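Local atomic coordinates of prophenoloxidase b (Marsupenaeus japonicus, PDB entry 3WKY), a protein that is a type 3 copper protein, the inactive precursor of a phenoloxidase that probably oxidises monophenols and o-diphenols at its dicopper site. Residues A[461-466]-A[471-476]; A[132-135]-A[141-144]; A[17-22]-A[265-270]. All coordinates share one frame; numbering follows the deposited sequence.

Overall arrangement
The three contacts lie within about 14 Å of one another, centre to centre, on the same side of the chain's centre. Interaction 2, in the copper-containing region, is the innermost and is wholly apolar. Interaction 1, in the Ig-like region, is also buried and apolar across its interface, yet it sits far from the chain's centre, with a glycan and a second subunit close by. Interaction 3 is partly exposed and mixes a hydrogen bond, a CH-pi contact and a sodium ion. Helix 145-160 relates the first two: it follows interaction 2 and packs against interaction 1. Residues 17-22 touch 461-466 through Leu17 and Glu20, and Tyr19 meets Arg141 in a weak hydrogen bond.

Interaction 1. Residues A[461-466]-A[471-476]; sequences IDFRLK and ITVHIK. With NAG (2-acetamido-2-deoxy-beta-D-glucopyranose), chain C; EDO (1,2-ethanediol), chain L.
Phe463 lays one face of its ring on Val473 and begins this contact at its CB, which lies 4.0 Å from Ile471 CG2. With CG set anti to the carbonyl carbon (chi1 -73°), the ring leaves that methyl and extends along Val473. Val473 CG2 lies almost over the ring centre, 14° off the normal of Phe463, a CH-pi contact in which the side chains cross at about a right angle. Phe463 CD2 is 3.4 Å from Val473 CG2, Phe463 CE2 meets Val473 CB at 3.5 Å, and Phe463 CZ lies among the valine's CB and methyls. The opposite face carries Ile461 CG2, offset toward the rim. At the ring edge, Phe463 N gives a nearly straight hydrogen bond of 3.2 Å to O1 of an ethanediol, probably from the crystallisation liquor, itself weakly bonded to Ile471 O. An Asx turn, Arg464 N to Asp462 OD1, shapes the loop, and a salt bridge of 2.6 Å from Arg464 NH1 to Asp462 OD2 braces it. Strand 472-481 belongs to the Ig-like region, and N2 of an attached glycan's sugar bonds to Thr472 OG1 at 3.1 Å. The strand runs between strands 165-169 and 445-456, and helix 145-160 packs alongside: Lys152 touches Phe463, Ala151 touches Val473 and Ile159 touches Ile471.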
loop_
_atom_site.group_PDB
_atom_site.type_symbol
_atom_site.label_atom_id
_atom_site.label_comp_id
_atom_site.label_asym_id
_atom_site.label_seq_id
_atom_site.Cartn_x
_atom_site.Cartn_y
_atom_site.Cartn_z
ATOM N N ILE A 461 24.530 42.175 -14.503
ATOM C CA ILE A 461 24.302 42.622 -13.137
ATOM C C ILE A 461 25.103 43.887 -12.870
ATOM O O ILE A 461 26.306 43.939 -13.153
ATOM C CB ILE A 461 24.769 41.560 -12.131
ATOM C CG1 ILE A 461 23.944 40.275 -12.283
ATOM C CG2 ILE A 461 24.659 42.089 -10.708
ATOM C CD1 ILE A 461 24.521 39.095 -11.514
ATOM N N ASP A 462 24.438 44.893 -12.311
ATOM C CA ASP A 462 25.094 46.138 -11.935
ATOM C C ASP A 462 25.696 46.000 -10.544
ATOM O O ASP A 462 24.979 46.063 -9.548
ATOM C CB ASP A 462 24.080 47.285 -11.960
ATOM C CG ASP A 462 24.740 48.656 -11.895
ATOM O OD1 ASP A 462 25.947 48.732 -11.588
ATOM O OD2 ASP A 462 24.040 49.659 -12.146
ATOM N N PHE A 463 27.009 45.824 -10.470
ATOM C CA PHE A 463 27.674 45.618 -9.184
ATOM C C PHE A 463 28.112 46.918 -8.492
ATOM O O PHE A 463 28.707 46.872 -7.415
ATOM C CB PHE A 463 28.881 44.695 -9.342
ATOM C CG PHE A 463 28.527 43.246 -9.573
ATOM C CD1 PHE A 463 28.256 42.403 -8.503
ATOM C CD2 PHE A 463 28.493 42.722 -10.858
ATOM C CE1 PHE A 463 27.947 41.060 -8.708
ATOM C CE2 PHE A 463 28.187 41.380 -11.071
ATOM C CZ PHE A 463 27.914 40.551 -9.996
ATOM N N ARG A 464 27.823 48.063 -9.108
ATOM C CA ARG A 464 28.163 49.358 -8.513
ATOM C C ARG A 464 27.379 49.626 -7.230
ATOM O O ARG A 464 26.188 49.322 -7.140
ATOM C CB ARG A 464 27.893 50.498 -9.500
ATOM C CG ARG A 464 28.817 50.530 -10.710
ATOM C CD ARG A 464 28.029 50.810 -11.979
ATOM N NE ARG A 464 27.629 52.202 -12.143
ATOM C CZ ARG A 464 26.443 52.600 -12.602
ATOM N NH1 ARG A 464 25.511 51.717 -12.924
ATOM N NH2 ARG A 464 26.185 53.895 -12.729
ATOM N N LEU A 465 28.054 50.202 -6.241
ATOM C CA LEU A 465 27.376 50.701 -5.051
ATOM C C LEU A 465 26.748 52.049 -5.380
ATOM O O LEU A 465 25.577 52.299 -5.082
ATOM C CB LEU A 465 28.363 50.837 -3.898
ATOM C CG LEU A 465 28.745 49.502 -3.262
ATOM C CD1 LEU A 465 29.918 49.660 -2.306
ATOM C CD2 LEU A 465 27.541 48.913 -2.542
ATOM N N LYS A 466 27.535 52.908 -6.017
ATOM C CA LYS A 466 27.039 54.193 -6.485
ATOM C C LYS A 466 27.494 54.484 -7.907
ATOM O O LYS A 466 28.403 53.833 -8.423
ATOM C CB LYS A 466 27.456 55.313 -5.533
ATOM C CG LYS A 466 26.509 55.469 -4.354
ATOM C CD LYS A 466 27.092 56.355 -3.269
ATOM C CE LYS A 466 25.997 56.782 -2.319
ATOM N NZ LYS A 466 26.495 57.486 -1.107
ATOM N N ILE A 471 33.556 48.946 -11.630
ATOM C CA ILE A 471 33.722 47.573 -11.167
ATOM C C ILE A 471 33.239 46.563 -12.210
ATOM O O ILE A 471 32.180 46.735 -12.819
ATOM C CB ILE A 471 33.012 47.351 -9.805
ATOM C CG1 ILE A 471 33.237 45.926 -9.294
ATOM C CG2 ILE A 471 31.527 47.660 -9.910
ATOM C CD1 ILE A 471 34.700 45.557 -9.113
ATOM N N THR A 472 34.056 45.540 -12.441
ATOM C CA THR A 472 33.713 44.445 -13.346
ATOM C C THR A 472 33.859 43.126 -12.602
ATOM O O THR A 472 34.883 42.887 -11.956
ATOM C CB THR A 472 34.637 44.417 -14.581
ATOM O OG1 THR A 472 34.386 45.567 -15.398
ATOM C CG2 THR A 472 34.399 43.152 -15.412
ATOM N N VAL A 473 32.843 42.274 -12.695
ATOM C CA VAL A 473 32.902 40.980 -12.036
ATOM C C VAL A 473 32.999 39.895 -13.090
ATOM O O VAL A 473 32.088 39.721 -13.907
ATOM C CB VAL A 473 31.674 40.735 -11.141
ATOM C CG1 VAL A 473 31.709 39.326 -10.569
ATOM C CG2 VAL A 473 31.633 41.762 -10.016
ATOM N N HIS A 474 34.122 39.190 -13.085
ATOM C CA HIS A 474 34.317 38.063 -13.982
ATOM C C HIS A 474 33.888 36.799 -13.254
ATOM O O HIS A 474 34.103 36.671 -12.041
ATOM C CB HIS A 474 35.784 37.960 -14.404
ATOM C CG HIS A 474 36.268 39.137 -15.193
ATOM N ND1 HIS A 474 35.912 39.346 -16.508
ATOM C CD2 HIS A 474 37.083 40.165 -14.855
ATOM C CE1 HIS A 474 36.483 40.456 -16.946
ATOM N NE2 HIS A 474 37.199 40.970 -15.963
ATOM N N ILE A 475 33.271 35.873 -13.987
ATOM C CA ILE A 475 32.850 34.606 -13.397
ATOM C C ILE A 475 33.507 33.455 -14.139
ATOM O O ILE A 475 33.370 33.331 -15.359
ATOM C CB ILE A 475 31.322 34.440 -13.414
ATOM C CG1 ILE A 475 30.668 35.547 -12.582
ATOM C CG2 ILE A 475 30.931 33.055 -12.879
ATOM C CD1 ILE A 475 29.150 35.572 -12.653
ATOM N N LYS A 476 34.211 32.616 -13.388
ATOM C CA LYS A 476 35.007 31.546 -13.965
ATOM C C LYS A 476 34.484 30.196 -13.499
ATOM O O LYS A 476 34.111 30.034 -12.339
ATOM C CB LYS A 476 36.467 31.721 -13.553
ATOM C CG LYS A 476 37.375 30.549 -13.898
ATOM C CD LYS A 476 38.818 30.853 -13.513
ATOM C CE LYS A 476 39.624 29.575 -13.391
ATOM N NZ LYS A 476 41.082 29.855 -13.307
HETATM C C1 NAG C . 32.535 44.123 -18.555
HETATM C C2 NAG C . 33.549 45.110 -19.143
HETATM C C3 NAG C . 33.046 46.535 -18.998
HETATM C C4 NAG C . 31.667 46.703 -19.627
HETATM C C5 NAG C . 30.690 45.558 -19.335
HETATM C C6 NAG C . 29.751 45.432 -20.532
HETATM C C7 NAG C . 35.943 44.560 -19.038
HETATM C C8 NAG C . 37.116 44.371 -18.122
HETATM N N2 NAG C . 34.827 45.008 -18.466
HETATM O O3 NAG C . 33.970 47.406 -19.618
HETATM O O4 NAG C . 31.104 47.905 -19.145
HETATM O O5 NAG C . 31.276 44.276 -19.176
HETATM O O6 NAG C . 28.480 45.967 -20.254
HETATM O O7 NAG C . 36.036 44.302 -20.237
HETATM C C1 EDO L . 27.800 46.456 -13.992
HETATM O O1 EDO L . 28.861 46.062 -13.094
HETATM C C2 EDO L . 28.227 47.513 -15.008
HETATM O O2 EDO L . 28.363 48.779 -14.350
#

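Interaction 2. Residues A[132-135]-A[141-144]; sequences PPLP and RFVP
Phe142 presents a face to Pro135 and an edge to Leu134, and these two orientations define the contact. Pro135 CG stands over the phenylalanine ring, 4.0 Å from the centroid of Phe142 and 15° off its normal, displaced somewhat toward the rim; the result is a CH-pi contact between two rings whose side chains meet at a slant. The proline backbone joins in, with Pro135 CA 3.6 Å from Phe142 CE2. Leu134 comes from another direction: its CG lies in the plane of the aromatic ring, and its CD2 reaches Phe142 CZ at 3.8 Å, the side chains crossing at about a right angle. On the face turned from Pro135 lies CB of Arg141, so the ring is covered on both sides. With CG anti to the carbonyl carbon and beside the backbone N (chi1 -50°), the ring lies against Pro135. The contact closes the short connection between the weakly bonded helix about 134-137 and Pro144, at the N-cap position of helix 145-160. Helix 193-205, which carries the copper-site residues His199 and His203, backs these three side chains: its Ser197 touches Leu134, Pro135 and Phe142, while Leu134 also meets Trp200 and, on helix 109-122, Tyr117.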
loop_
_atom_site.group_PDB
_atom_site.type_symbol
_atom_site.label_atom_id
_atom_site.label_comp_id
_atom_site.label_asym_id
_atom_site.label_seq_id
_atom_site.Cartn_x
_atom_site.Cartn_y
_atom_site.Cartn_z
ATOM N N PRO A 132 23.591 38.974 -27.647
ATOM C CA PRO A 132 24.622 38.667 -26.649
ATOM C C PRO A 132 24.423 37.255 -26.111
ATOM O O PRO A 132 23.288 36.776 -26.133
ATOM C CB PRO A 132 24.355 39.689 -25.538
ATOM C CG PRO A 132 22.921 40.093 -25.721
ATOM C CD PRO A 132 22.665 40.029 -27.195
ATOM N N PRO A 133 25.504 36.604 -25.649
ATOM C CA PRO A 133 25.378 35.289 -25.011
ATOM C C PRO A 133 24.461 35.421 -23.807
ATOM O O PRO A 133 24.601 36.380 -23.037
ATOM C CB PRO A 133 26.803 34.987 -24.532
ATOM C CG PRO A 133 27.685 35.820 -25.424
ATOM C CD PRO A 133 26.901 37.074 -25.684
ATOM N N LEU A 134 23.529 34.492 -23.648
ATOM C CA LEU A 134 22.575 34.600 -22.549
ATOM C C LEU A 134 23.200 34.694 -21.144
ATOM O O LEU A 134 22.706 35.451 -20.309
ATOM C CB LEU A 134 21.529 33.480 -22.629
ATOM C CG LEU A 134 20.312 33.602 -21.710
ATOM C CD1 LEU A 134 19.520 34.890 -21.964
ATOM C CD2 LEU A 134 19.427 32.383 -21.930
ATOM N N PRO A 135 24.284 33.939 -20.871
ATOM C CA PRO A 135 24.829 34.087 -19.514
ATOM C C PRO A 135 25.396 35.473 -19.197
ATOM O O PRO A 135 25.477 35.808 -18.021
ATOM C CB PRO A 135 25.944 33.037 -19.463
ATOM C CG PRO A 135 25.503 31.988 -20.437
ATOM C CD PRO A 135 24.857 32.766 -21.561
ATOM N N ARG A 141 20.796 32.916 -13.924
ATOM C CA ARG A 141 20.187 31.669 -14.395
ATOM C C ARG A 141 21.165 30.511 -14.474
ATOM O O ARG A 141 20.739 29.364 -14.626
ATOM C CB ARG A 141 19.519 31.851 -15.771
ATOM C CG ARG A 141 18.379 32.872 -15.813
ATOM C CD ARG A 141 17.148 32.447 -15.006
ATOM N NE ARG A 141 15.939 33.082 -15.523
ATOM C CZ ARG A 141 15.469 34.265 -15.118
ATOM N NH1 ARG A 141 16.108 34.970 -14.189
ATOM N NH2 ARG A 141 14.361 34.753 -15.655
ATOM N N PHE A 142 22.467 30.793 -14.362
ATOM C CA PHE A 142 23.491 29.786 -14.633
ATOM C C PHE A 142 24.488 29.610 -13.488
ATOM O O PHE A 142 25.213 28.618 -13.434
ATOM C CB PHE A 142 24.249 30.139 -15.930
ATOM C CG PHE A 142 23.345 30.430 -17.087
ATOM C CD1 PHE A 142 22.828 29.389 -17.860
ATOM C CD2 PHE A 142 22.989 31.733 -17.393
ATOM C CE1 PHE A 142 21.981 29.649 -18.916
ATOM C CE2 PHE A 142 22.135 32.003 -18.454
ATOM C CZ PHE A 142 21.633 30.954 -19.219
ATOM N N VAL A 143 24.521 30.584 -12.584
ATOM C CA VAL A 143 25.533 30.643 -11.528
ATOM C C VAL A 143 24.828 30.514 -10.172
ATOM O O VAL A 143 23.818 31.176 -9.947
ATOM C CB VAL A 143 26.295 31.993 -11.600
ATOM C CG1 VAL A 143 27.314 32.117 -10.479
ATOM C CG2 VAL A 143 26.968 32.156 -12.974
ATOM N N PRO A 144 25.352 29.652 -9.281
ATOM C CA PRO A 144 24.642 29.384 -8.022
ATOM C C PRO A 144 24.470 30.621 -7.174
ATOM O O PRO A 144 25.307 31.531 -7.200
ATOM C CB PRO A 144 25.567 28.415 -7.289
ATOM C CG PRO A 144 26.391 27.781 -8.370
ATOM C CD PRO A 144 26.570 28.838 -9.410
#

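Interaction 3. Residues A[17-22]-A[265-270]; sequences LPYEST and TGNGQE. With NA (sodium ion), chain P.
Gly266 uses Tyr19 twice: its CA sits over the middle of the ring face, while its backbone N donates to the hydroxyl of that same ring. The CA is 3.4 Å from the centroid of the Tyr19 ring and 14° off the normal. The hydrogen bond from Gly266 N to Tyr19 OH is 3.2 Å long, with an N-H...O angle of 160°. Such intimacy depends on glycine, since a CB at this position would run into Tyr19 CE2. Asn267 approaches at the edge instead: its OD1 lies in the ring plane, 3.7 Å from Tyr19 CE1, and its amide plane stands 86° from that of the ring. The contact is partly exposed. In the copper-containing region, in the loop between helices 218-239 and 294-310, residues 265-268 form a type I turn, closed by Gly268 N to Thr265 O at 2.9 Å. Thr265 OG1 occupies the crowded position between its backbone N and carbonyl carbon, where it accepts from Asn267 N at 3.3 Å, an ST turn, and weakly from Gln269 N. The same OG1 binds a sodium ion at 2.8 Å. The tyrosine, itself in a type I turn from Leu17 to Glu20, finds its stronger polar partner in Asp140 OD2 and a weak one in Arg141 NH1. With a leucine in its place, Gly266 N would probably be left without its acceptor and Asp140 without the phenol. Chemically, then, the phenol end ties a loop near the N-terminus to residues 140-141 and to the 265-268 turn, while the sodium ion would be expected to draw electron density from Thr265 OG1 and make it a poorer acceptor for the turn's N-H groups.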
loop_
_atom_site.group_PDB
_atom_site.type_symbol
_atom_site.label_atom_id
_atom_site.label_comp_id
_atom_site.label_asym_id
_atom_site.label_seq_id
_atom_site.Cartn_x
_atom_site.Cartn_y
_atom_site.Cartn_z
ATOM N N LEU A 17 21.715 44.945 -18.422
ATOM C CA LEU A 17 21.167 45.309 -17.113
ATOM C C LEU A 17 19.643 45.163 -17.034
ATOM O O LEU A 17 18.944 46.132 -16.747
ATOM C CB LEU A 17 21.580 46.746 -16.756
ATOM C CG LEU A 17 23.077 47.058 -16.825
ATOM C CD1 LEU A 17 23.346 48.511 -16.418
ATOM C CD2 LEU A 17 23.902 46.104 -15.967
ATOM N N PRO A 18 19.121 43.948 -17.299
ATOM C CA PRO A 18 17.668 43.787 -17.436
ATOM C C PRO A 18 16.879 44.008 -16.143
ATOM O O PRO A 18 15.666 44.217 -16.216
ATOM C CB PRO A 18 17.519 42.334 -17.929
ATOM C CG PRO A 18 18.761 41.644 -17.473
ATOM C CD PRO A 18 19.849 42.684 -17.539
ATOM N N TYR A 19 17.539 43.962 -14.988
ATOM C CA TYR A 19 16.833 44.195 -13.728
ATOM C C TYR A 19 16.891 45.658 -13.294
ATOM O O TYR A 19 16.337 46.022 -12.256
ATOM C CB TYR A 19 17.404 43.326 -12.613
ATOM C CG TYR A 19 17.267 41.838 -12.850
ATOM C CD1 TYR A 19 16.063 41.184 -12.615
ATOM C CD2 TYR A 19 18.348 41.086 -13.293
ATOM C CE1 TYR A 19 15.939 39.818 -12.824
ATOM C CE2 TYR A 19 18.237 39.724 -13.499
ATOM C CZ TYR A 19 17.030 39.096 -13.261
ATOM O OH TYR A 19 16.926 37.737 -13.466
ATOM N N GLU A 20 17.574 46.493 -14.071
ATOM C CA GLU A 20 17.677 47.910 -13.724
ATOM C C GLU A 20 16.683 48.724 -14.534
ATOM O O GLU A 20 16.160 48.249 -15.540
ATOM C CB GLU A 20 19.103 48.425 -13.929
ATOM C CG GLU A 20 20.177 47.653 -13.158
ATOM C CD GLU A 20 20.040 47.774 -11.646
ATOM O OE1 GLU A 20 19.389 48.729 -11.176
ATOM O OE2 GLU A 20 20.591 46.916 -10.923
ATOM N N SER A 21 16.399 49.942 -14.082
ATOM C CA SER A 21 15.490 50.818 -14.810
ATOM C C SER A 21 16.104 51.229 -16.140
ATOM O O SER A 21 17.317 51.135 -16.332
ATOM C CB SER A 21 15.193 52.081 -13.999
ATOM O OG SER A 21 16.348 52.896 -13.921
ATOM N N THR A 22 15.255 51.678 -17.058
ATOM C CA THR A 22 15.723 52.209 -18.332
ATOM C C THR A 22 16.617 53.432 -18.088
ATOM O O THR A 22 17.609 53.640 -18.790
ATOM C CB THR A 22 14.545 52.593 -19.238
ATOM O OG1 THR A 22 13.634 51.488 -19.330
ATOM C CG2 THR A 22 15.036 52.961 -20.637
ATOM N N THR A 265 16.795 34.498 -8.770
ATOM C CA THR A 265 16.688 35.489 -9.858
ATOM C C THR A 265 17.161 36.859 -9.388
ATOM O O THR A 265 17.364 37.072 -8.193
ATOM C CB THR A 265 15.255 35.658 -10.391
ATOM O OG1 THR A 265 14.450 36.356 -9.424
ATOM C CG2 THR A 265 14.624 34.311 -10.725
ATOM N N GLY A 266 17.316 37.785 -10.332
ATOM C CA GLY A 266 17.796 39.120 -10.021
ATOM C C GLY A 266 16.800 39.935 -9.224
ATOM O O GLY A 266 17.139 40.998 -8.698
ATOM N N ASN A 267 15.567 39.447 -9.142
ATOM C CA ASN A 267 14.570 40.065 -8.282
ATOM C C ASN A 267 14.569 39.432 -6.896
ATOM O O ASN A 267 13.639 39.637 -6.116
ATOM C CB ASN A 267 13.170 39.970 -8.904
ATOM C CG ASN A 267 13.053 40.738 -10.206
ATOM O OD1 ASN A 267 12.639 40.188 -11.230
ATOM N ND2 ASN A 267 13.417 42.013 -10.175
ATOM N N GLY A 268 15.610 38.657 -6.594
ATOM C CA GLY A 268 15.778 38.092 -5.259
ATOM C C GLY A 268 14.928 36.862 -4.998
ATOM O O GLY A 268 14.865 36.351 -3.870
ATOM N N GLN A 269 14.281 36.379 -6.055
ATOM C CA GLN A 269 13.384 35.237 -5.963
ATOM C C GLN A 269 14.119 33.909 -6.182
ATOM O O GLN A 269 14.479 33.584 -7.316
ATOM C CB GLN A 269 12.283 35.395 -7.009
ATOM C CG GLN A 269 11.394 36.601 -6.784
ATOM C CD GLN A 269 10.025 36.212 -6.254
ATOM O OE1 GLN A 269 9.182 35.700 -6.998
ATOM N NE2 GLN A 269 9.798 36.445 -4.961
ATOM N N GLU A 270 14.334 33.150 -5.104
ATOM C CA GLU A 270 14.985 31.840 -5.207
ATOM C C GLU A 270 14.064 30.807 -5.859
ATOM O O GLU A 270 12.904 30.691 -5.468
ATOM C CB GLU A 270 15.417 31.340 -3.827
ATOM C CG GLU A 270 15.918 29.896 -3.857
ATOM C CD GLU A 270 16.655 29.468 -2.601
ATOM O OE1 GLU A 270 16.267 28.430 -2.012
ATOM O OE2 GLU A 270 17.633 30.148 -2.218
HETATM NA NA NA P . 12.104 36.845 -10.936
#